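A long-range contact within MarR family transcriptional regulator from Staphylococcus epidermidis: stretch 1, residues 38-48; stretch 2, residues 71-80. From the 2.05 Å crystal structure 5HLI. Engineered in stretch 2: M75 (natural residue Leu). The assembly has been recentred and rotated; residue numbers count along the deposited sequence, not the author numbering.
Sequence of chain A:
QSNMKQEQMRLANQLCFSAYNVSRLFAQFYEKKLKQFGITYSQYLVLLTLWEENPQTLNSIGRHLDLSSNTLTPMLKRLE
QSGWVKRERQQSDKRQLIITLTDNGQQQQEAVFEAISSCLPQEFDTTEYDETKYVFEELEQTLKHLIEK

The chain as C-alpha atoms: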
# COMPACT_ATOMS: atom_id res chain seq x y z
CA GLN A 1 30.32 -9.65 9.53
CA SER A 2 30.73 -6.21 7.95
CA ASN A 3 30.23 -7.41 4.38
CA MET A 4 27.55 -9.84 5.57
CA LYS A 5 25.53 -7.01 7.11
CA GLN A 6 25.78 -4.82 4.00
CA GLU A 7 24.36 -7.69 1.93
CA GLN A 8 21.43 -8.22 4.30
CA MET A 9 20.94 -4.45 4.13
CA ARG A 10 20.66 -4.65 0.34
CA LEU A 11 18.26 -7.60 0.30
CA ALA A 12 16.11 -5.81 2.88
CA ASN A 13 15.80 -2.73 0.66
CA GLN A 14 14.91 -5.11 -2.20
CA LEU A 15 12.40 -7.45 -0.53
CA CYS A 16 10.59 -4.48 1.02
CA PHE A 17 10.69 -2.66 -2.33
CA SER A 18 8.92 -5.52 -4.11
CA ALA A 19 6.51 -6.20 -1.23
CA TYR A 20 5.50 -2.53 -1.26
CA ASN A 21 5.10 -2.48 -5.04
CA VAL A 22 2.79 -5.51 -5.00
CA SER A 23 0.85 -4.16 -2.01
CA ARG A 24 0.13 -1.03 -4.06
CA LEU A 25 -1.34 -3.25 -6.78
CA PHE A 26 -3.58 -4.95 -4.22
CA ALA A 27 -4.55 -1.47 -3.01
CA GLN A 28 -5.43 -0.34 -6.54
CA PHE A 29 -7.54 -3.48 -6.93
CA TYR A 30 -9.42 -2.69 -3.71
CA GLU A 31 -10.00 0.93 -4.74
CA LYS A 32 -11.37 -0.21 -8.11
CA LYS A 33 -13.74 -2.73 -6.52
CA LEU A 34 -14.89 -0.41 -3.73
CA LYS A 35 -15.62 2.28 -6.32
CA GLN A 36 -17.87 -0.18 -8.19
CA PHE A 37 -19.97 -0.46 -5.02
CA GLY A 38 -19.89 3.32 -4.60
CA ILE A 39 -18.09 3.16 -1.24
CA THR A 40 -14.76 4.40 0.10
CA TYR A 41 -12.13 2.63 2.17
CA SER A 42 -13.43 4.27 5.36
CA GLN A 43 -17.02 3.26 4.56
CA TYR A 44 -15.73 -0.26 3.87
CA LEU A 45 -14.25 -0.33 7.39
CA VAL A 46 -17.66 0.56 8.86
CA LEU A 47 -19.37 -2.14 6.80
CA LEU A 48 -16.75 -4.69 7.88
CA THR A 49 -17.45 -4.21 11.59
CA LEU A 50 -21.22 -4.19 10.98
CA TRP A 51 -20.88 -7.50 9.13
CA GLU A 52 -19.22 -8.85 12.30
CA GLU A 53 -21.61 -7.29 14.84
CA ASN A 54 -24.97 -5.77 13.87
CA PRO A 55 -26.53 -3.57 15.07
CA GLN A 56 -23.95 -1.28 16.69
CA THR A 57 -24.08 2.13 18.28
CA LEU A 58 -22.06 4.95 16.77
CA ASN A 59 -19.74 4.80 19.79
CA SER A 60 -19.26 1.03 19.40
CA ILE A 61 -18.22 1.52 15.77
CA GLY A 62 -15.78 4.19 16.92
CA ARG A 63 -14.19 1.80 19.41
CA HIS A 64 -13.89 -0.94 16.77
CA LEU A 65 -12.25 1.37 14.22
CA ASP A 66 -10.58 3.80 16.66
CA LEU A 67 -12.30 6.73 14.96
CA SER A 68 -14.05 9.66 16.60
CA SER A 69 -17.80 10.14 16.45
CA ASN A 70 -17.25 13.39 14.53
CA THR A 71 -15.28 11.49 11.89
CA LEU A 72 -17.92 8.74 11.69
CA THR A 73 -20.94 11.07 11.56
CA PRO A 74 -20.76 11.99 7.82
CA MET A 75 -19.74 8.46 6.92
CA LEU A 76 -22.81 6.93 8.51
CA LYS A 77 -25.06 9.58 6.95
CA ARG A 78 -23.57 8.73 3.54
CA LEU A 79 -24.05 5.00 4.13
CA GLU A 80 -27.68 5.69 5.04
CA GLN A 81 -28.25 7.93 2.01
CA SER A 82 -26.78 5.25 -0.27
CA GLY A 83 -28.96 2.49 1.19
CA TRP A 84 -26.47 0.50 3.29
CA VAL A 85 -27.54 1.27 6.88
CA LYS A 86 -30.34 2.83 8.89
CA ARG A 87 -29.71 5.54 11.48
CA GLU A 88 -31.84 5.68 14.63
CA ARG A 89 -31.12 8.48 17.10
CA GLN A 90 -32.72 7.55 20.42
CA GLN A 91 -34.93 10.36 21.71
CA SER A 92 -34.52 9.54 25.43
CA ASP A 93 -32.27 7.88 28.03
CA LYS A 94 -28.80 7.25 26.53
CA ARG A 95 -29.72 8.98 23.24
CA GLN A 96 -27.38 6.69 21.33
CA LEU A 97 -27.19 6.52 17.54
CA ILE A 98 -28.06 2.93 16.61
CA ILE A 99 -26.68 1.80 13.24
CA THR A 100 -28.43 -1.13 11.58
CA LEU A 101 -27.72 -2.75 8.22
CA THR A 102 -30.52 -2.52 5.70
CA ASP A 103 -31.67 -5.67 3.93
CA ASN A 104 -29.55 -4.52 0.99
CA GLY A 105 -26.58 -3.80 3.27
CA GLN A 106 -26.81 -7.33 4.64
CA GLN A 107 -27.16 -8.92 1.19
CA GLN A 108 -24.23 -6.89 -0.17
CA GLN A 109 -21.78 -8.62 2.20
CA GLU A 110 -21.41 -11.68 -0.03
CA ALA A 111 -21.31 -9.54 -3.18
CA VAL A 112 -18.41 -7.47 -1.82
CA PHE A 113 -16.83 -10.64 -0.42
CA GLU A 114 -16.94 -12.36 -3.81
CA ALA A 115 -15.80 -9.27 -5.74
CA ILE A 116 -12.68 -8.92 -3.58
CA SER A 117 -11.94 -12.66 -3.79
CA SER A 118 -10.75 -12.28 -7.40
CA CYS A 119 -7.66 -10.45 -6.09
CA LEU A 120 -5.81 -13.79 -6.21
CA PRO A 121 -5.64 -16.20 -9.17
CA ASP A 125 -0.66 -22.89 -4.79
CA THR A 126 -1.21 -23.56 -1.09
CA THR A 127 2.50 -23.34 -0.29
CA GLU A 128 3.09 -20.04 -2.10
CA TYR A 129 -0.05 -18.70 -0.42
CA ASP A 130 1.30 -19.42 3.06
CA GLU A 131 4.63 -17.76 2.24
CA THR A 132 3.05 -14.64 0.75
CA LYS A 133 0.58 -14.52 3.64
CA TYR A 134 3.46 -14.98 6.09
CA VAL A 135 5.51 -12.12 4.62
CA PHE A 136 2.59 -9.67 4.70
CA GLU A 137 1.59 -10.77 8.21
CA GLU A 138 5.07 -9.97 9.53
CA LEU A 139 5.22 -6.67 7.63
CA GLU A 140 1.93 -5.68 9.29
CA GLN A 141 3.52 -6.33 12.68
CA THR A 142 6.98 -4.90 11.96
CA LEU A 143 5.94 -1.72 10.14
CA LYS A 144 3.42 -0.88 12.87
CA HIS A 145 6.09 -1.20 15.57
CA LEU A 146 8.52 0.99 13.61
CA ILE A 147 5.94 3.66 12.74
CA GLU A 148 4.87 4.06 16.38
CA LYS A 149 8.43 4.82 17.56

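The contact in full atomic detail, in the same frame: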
# COMPACT_ATOMS: atom_id res chain seq x y z
N GLY A 38 -19.60 1.96 -5.00
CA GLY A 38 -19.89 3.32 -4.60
C GLY A 38 -19.46 3.68 -3.19
O GLY A 38 -19.98 4.65 -2.63
N ILE A 39 -18.52 2.94 -2.61
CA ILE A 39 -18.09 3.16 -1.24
C ILE A 39 -16.60 3.47 -1.22
O ILE A 39 -15.86 3.18 -2.16
CB ILE A 39 -18.41 1.96 -0.32
CG1 ILE A 39 -17.70 0.70 -0.83
CG2 ILE A 39 -19.92 1.74 -0.23
CD1 ILE A 39 -17.89 -0.51 0.06
N THR A 40 -16.17 4.09 -0.12
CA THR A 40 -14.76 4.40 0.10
C THR A 40 -14.15 3.38 1.05
O THR A 40 -14.83 2.52 1.61
CB THR A 40 -14.61 5.81 0.67
OG1 THR A 40 -15.16 5.85 1.99
CG2 THR A 40 -15.34 6.83 -0.20
N TYR A 41 -12.83 3.49 1.22
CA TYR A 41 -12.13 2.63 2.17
C TYR A 41 -12.71 2.78 3.57
O TYR A 41 -12.97 1.79 4.26
CB TYR A 41 -10.63 2.94 2.16
CG TYR A 41 -9.88 2.37 3.34
CD1 TYR A 41 -9.81 1.00 3.54
CD2 TYR A 41 -9.24 3.21 4.24
CE1 TYR A 41 -9.12 0.48 4.62
CE2 TYR A 41 -8.54 2.69 5.32
CZ TYR A 41 -8.49 1.33 5.51
OH TYR A 41 -7.81 0.81 6.58
N SER A 42 -12.92 4.03 4.01
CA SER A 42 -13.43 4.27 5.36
C SER A 42 -14.84 3.73 5.53
O SER A 42 -15.18 3.19 6.59
CB SER A 42 -13.37 5.76 5.68
OG SER A 42 -12.03 6.21 5.76
N GLN A 43 -15.69 3.88 4.51
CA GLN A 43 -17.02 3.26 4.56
C GLN A 43 -16.91 1.74 4.61
O GLN A 43 -17.67 1.08 5.33
CB GLN A 43 -17.85 3.69 3.35
CG GLN A 43 -18.13 5.19 3.28
CD GLN A 43 -18.89 5.56 2.02
OE1 GLN A 43 -19.52 4.72 1.38
NE2 GLN A 43 -18.83 6.84 1.64
N TYR A 44 -15.97 1.18 3.85
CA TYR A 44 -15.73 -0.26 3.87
C TYR A 44 -15.37 -0.74 5.28
O TYR A 44 -15.81 -1.82 5.70
CB TYR A 44 -14.61 -0.59 2.88
CG TYR A 44 -14.30 -2.05 2.67
CD1 TYR A 44 -15.31 -2.99 2.50
CD2 TYR A 44 -12.98 -2.48 2.59
CE1 TYR A 44 -15.01 -4.33 2.29
CE2 TYR A 44 -12.67 -3.80 2.38
CZ TYR A 44 -13.68 -4.73 2.23
OH TYR A 44 -13.37 -6.05 2.02
N LEU A 45 -14.59 0.05 6.02
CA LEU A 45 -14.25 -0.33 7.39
C LEU A 45 -15.49 -0.39 8.26
O LEU A 45 -15.63 -1.29 9.10
CB LEU A 45 -13.24 0.66 7.97
CG LEU A 45 -11.82 0.66 7.40
CD1 LEU A 45 -10.96 1.67 8.14
CD2 LEU A 45 -11.21 -0.73 7.48
N VAL A 46 -16.42 0.56 8.09
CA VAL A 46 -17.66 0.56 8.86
C VAL A 46 -18.50 -0.66 8.51
O VAL A 46 -19.06 -1.33 9.39
CB VAL A 46 -18.43 1.87 8.64
CG1 VAL A 46 -19.83 1.78 9.27
CG2 VAL A 46 -17.66 3.06 9.20
N LEU A 47 -18.61 -0.97 7.22
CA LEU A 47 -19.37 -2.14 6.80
C LEU A 47 -18.75 -3.42 7.35
O LEU A 47 -19.47 -4.35 7.74
CB LEU A 47 -19.45 -2.19 5.28
CG LEU A 47 -20.25 -1.06 4.61
CD1 LEU A 47 -20.07 -1.10 3.10
CD2 LEU A 47 -21.73 -1.15 4.98
N LEU A 48 -17.42 -3.48 7.41
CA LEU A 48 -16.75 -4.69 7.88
C LEU A 48 -17.06 -4.98 9.34
O LEU A 48 -17.27 -6.14 9.72
CB LEU A 48 -15.24 -4.57 7.66
CG LEU A 48 -14.78 -4.77 6.21
CD1 LEU A 48 -13.31 -4.43 6.04
CD2 LEU A 48 -15.06 -6.20 5.76
N THR A 71 -15.74 12.06 13.15
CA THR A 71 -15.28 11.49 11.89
C THR A 71 -16.33 10.55 11.31
O THR A 71 -16.59 10.56 10.10
CB THR A 71 -13.95 10.75 12.09
OG1 THR A 71 -12.97 11.66 12.61
CG2 THR A 71 -13.44 10.16 10.78
N LEU A 72 -16.96 9.74 12.16
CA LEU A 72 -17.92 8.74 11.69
C LEU A 72 -19.26 9.33 11.29
O LEU A 72 -19.99 8.70 10.52
CB LEU A 72 -18.14 7.69 12.77
CG LEU A 72 -17.00 6.71 13.03
CD1 LEU A 72 -17.28 5.94 14.30
CD2 LEU A 72 -16.84 5.76 11.86
N THR A 73 -19.61 10.51 11.80
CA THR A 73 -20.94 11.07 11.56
C THR A 73 -21.25 11.24 10.07
O THR A 73 -22.29 10.73 9.63
CB THR A 73 -21.10 12.39 12.33
OG1 THR A 73 -21.18 12.11 13.73
CG2 THR A 73 -22.36 13.13 11.89
N PRO A 74 -20.41 11.90 9.26
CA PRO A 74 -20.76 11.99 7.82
C PRO A 74 -20.67 10.65 7.10
O PRO A 74 -21.40 10.44 6.13
CB PRO A 74 -19.73 12.99 7.28
CG PRO A 74 -18.57 12.88 8.20
CD PRO A 74 -19.17 12.63 9.55
N MET A 75 -19.81 9.76 7.53
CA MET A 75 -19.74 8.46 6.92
C MET A 75 -21.01 7.67 7.08
O MET A 75 -21.45 7.08 6.14
CB MET A 75 -18.58 7.68 7.43
CG MET A 75 -17.32 8.26 6.92
SD MET A 75 -16.11 7.05 7.19
CE MET A 75 -15.56 7.37 8.83
N LEU A 76 -21.58 7.66 8.27
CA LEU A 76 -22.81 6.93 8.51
C LEU A 76 -23.99 7.57 7.78
O LEU A 76 -24.86 6.87 7.25
CB LEU A 76 -23.09 6.83 10.01
CG LEU A 76 -22.18 5.85 10.75
CD1 LEU A 76 -22.35 5.99 12.25
CD2 LEU A 76 -22.47 4.43 10.29
N LYS A 77 -24.02 8.91 7.73
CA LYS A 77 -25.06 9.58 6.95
C LYS A 77 -24.96 9.19 5.48
O LYS A 77 -25.99 8.95 4.82
CB LYS A 77 -24.94 11.09 7.11
CG LYS A 77 -25.43 11.63 8.44
CD LYS A 77 -25.37 13.14 8.47
CE LYS A 77 -25.90 13.70 9.78
NZ LYS A 77 -25.82 15.19 9.79
N ARG A 78 -23.74 9.12 4.94
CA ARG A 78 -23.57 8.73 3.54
C ARG A 78 -23.98 7.28 3.32
O ARG A 78 -24.60 6.95 2.30
CB ARG A 78 -22.12 8.96 3.10
CG ARG A 78 -21.81 8.47 1.69
CD ARG A 78 -22.75 9.10 0.65
NE ARG A 78 -22.54 8.54 -0.68
CZ ARG A 78 -23.31 8.80 -1.74
NH1 ARG A 78 -24.34 9.62 -1.62
NH2 ARG A 78 -23.04 8.24 -2.91
N LEU A 79 -23.64 6.39 4.26
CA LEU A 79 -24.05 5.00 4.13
C LEU A 79 -25.56 4.85 4.24
O LEU A 79 -26.13 3.93 3.64
CB LEU A 79 -23.34 4.14 5.19
CG LEU A 79 -21.87 3.85 4.90
CD1 LEU A 79 -21.22 3.13 6.07
CD2 LEU A 79 -21.73 3.03 3.62
N GLU A 80 -26.22 5.73 4.99
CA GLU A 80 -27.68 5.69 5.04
C GLU A 80 -28.28 6.24 3.75
O GLU A 80 -29.23 5.66 3.21
CB GLU A 80 -28.20 6.47 6.25
CG GLU A 80 -29.71 6.65 6.26
CD GLU A 80 -30.21 7.42 7.47
OE1 GLU A 80 -31.07 6.89 8.19
OE2 GLU A 80 -29.73 8.55 7.70
O HOH W 1 -19.96 7.25 -1.15
O HOH W 2 -21.01 6.51 -4.46

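No direct hydrogen bond joins these two stretches; their polar link runs through two water molecules that both lie against the carbonyl of G38. Water 1 donates to G38 O at 3.0 Å and accepts from Q43 NE2 at 3.0 Å and from R78 NE at 2.9 Å, so one molecule ties the loop, the first helix and the second helix together. Water 2 donates to the same G38 O at 2.8 Å and accepts from R78 NH2 at 3.1 Å. The directions are consistent with the chemistry: a carbonyl can only accept, whereas the amide nitrogen of Q43 and the guanidinium nitrogens of R78 can only donate.

The carbonyl belongs to a turn with a defined geometry. G38 is the first residue to leave the preceding helix, and its phi/psi of 75/20°, with two bonds back into the last turn, marks a Schellman motif. Positive phi is favourable for glycine, which has no side chain to strain. Two residues later, T40 caps the next helix: Q43 N donates to T40 OG1 at 3.2 Å with a nearly linear N-H...O angle of 169°, satisfying an amide in the first turn that would otherwise lack an intrahelical partner. Regular backbone bonding follows, beginning with Y44 N to T40 O at 2.8 Å.

The helix of residues 41-48 crosses the helix of residues 71-80 at -80°, close to perpendicular, with the axes 10.2 Å apart at closest approach. Such a crossing confines contact to a compact patch, and the buried surface, summed over both sides, is 424 Å². The backbones come nearest at Q43 and M75, whose CA atoms are 6.3 Å apart. The second helix is kinked at P74, whose ring nitrogen carries no hydrogen and therefore makes no bond to the turn before; regular bonding continues with L76 N to L72 O at 2.9 Å.

The apolar core is centred on V46 and L79, both with CA-to-CB bonds directed toward the opposing stretch. V46 CG1 lies 3.7 Å from L79 CD1 and 3.9 Å from L76 CD2, while V46 CG2 lies 3.9 Å from L72 CD2. The two methyl branches thus meet leucines from successive turns of the second helix. L76 starts with its CA-to-CB bond pointing away, yet its end comes nearer, which accounts for its contact. L79 CD2 also makes two looser contacts, with I39 CG2 and with L47 CD2, each at 4.4 Å.

M75, an engineered residue that replaces leucine, also points toward the first stretch. Its SD approaches S42 CB at 3.4 Å, a tight van der Waals contact, and stands 4.2 Å from Q43 N. Q43 bridges the polar and apolar parts of the interface: NE2 packs 3.4 Å from R78 CG while bonding to water 1, and OE1 lies 3.6 Å from L79 CD2, a contact without a hydrogen bond. Close apolar packing and shared water therefore hold the stretches together.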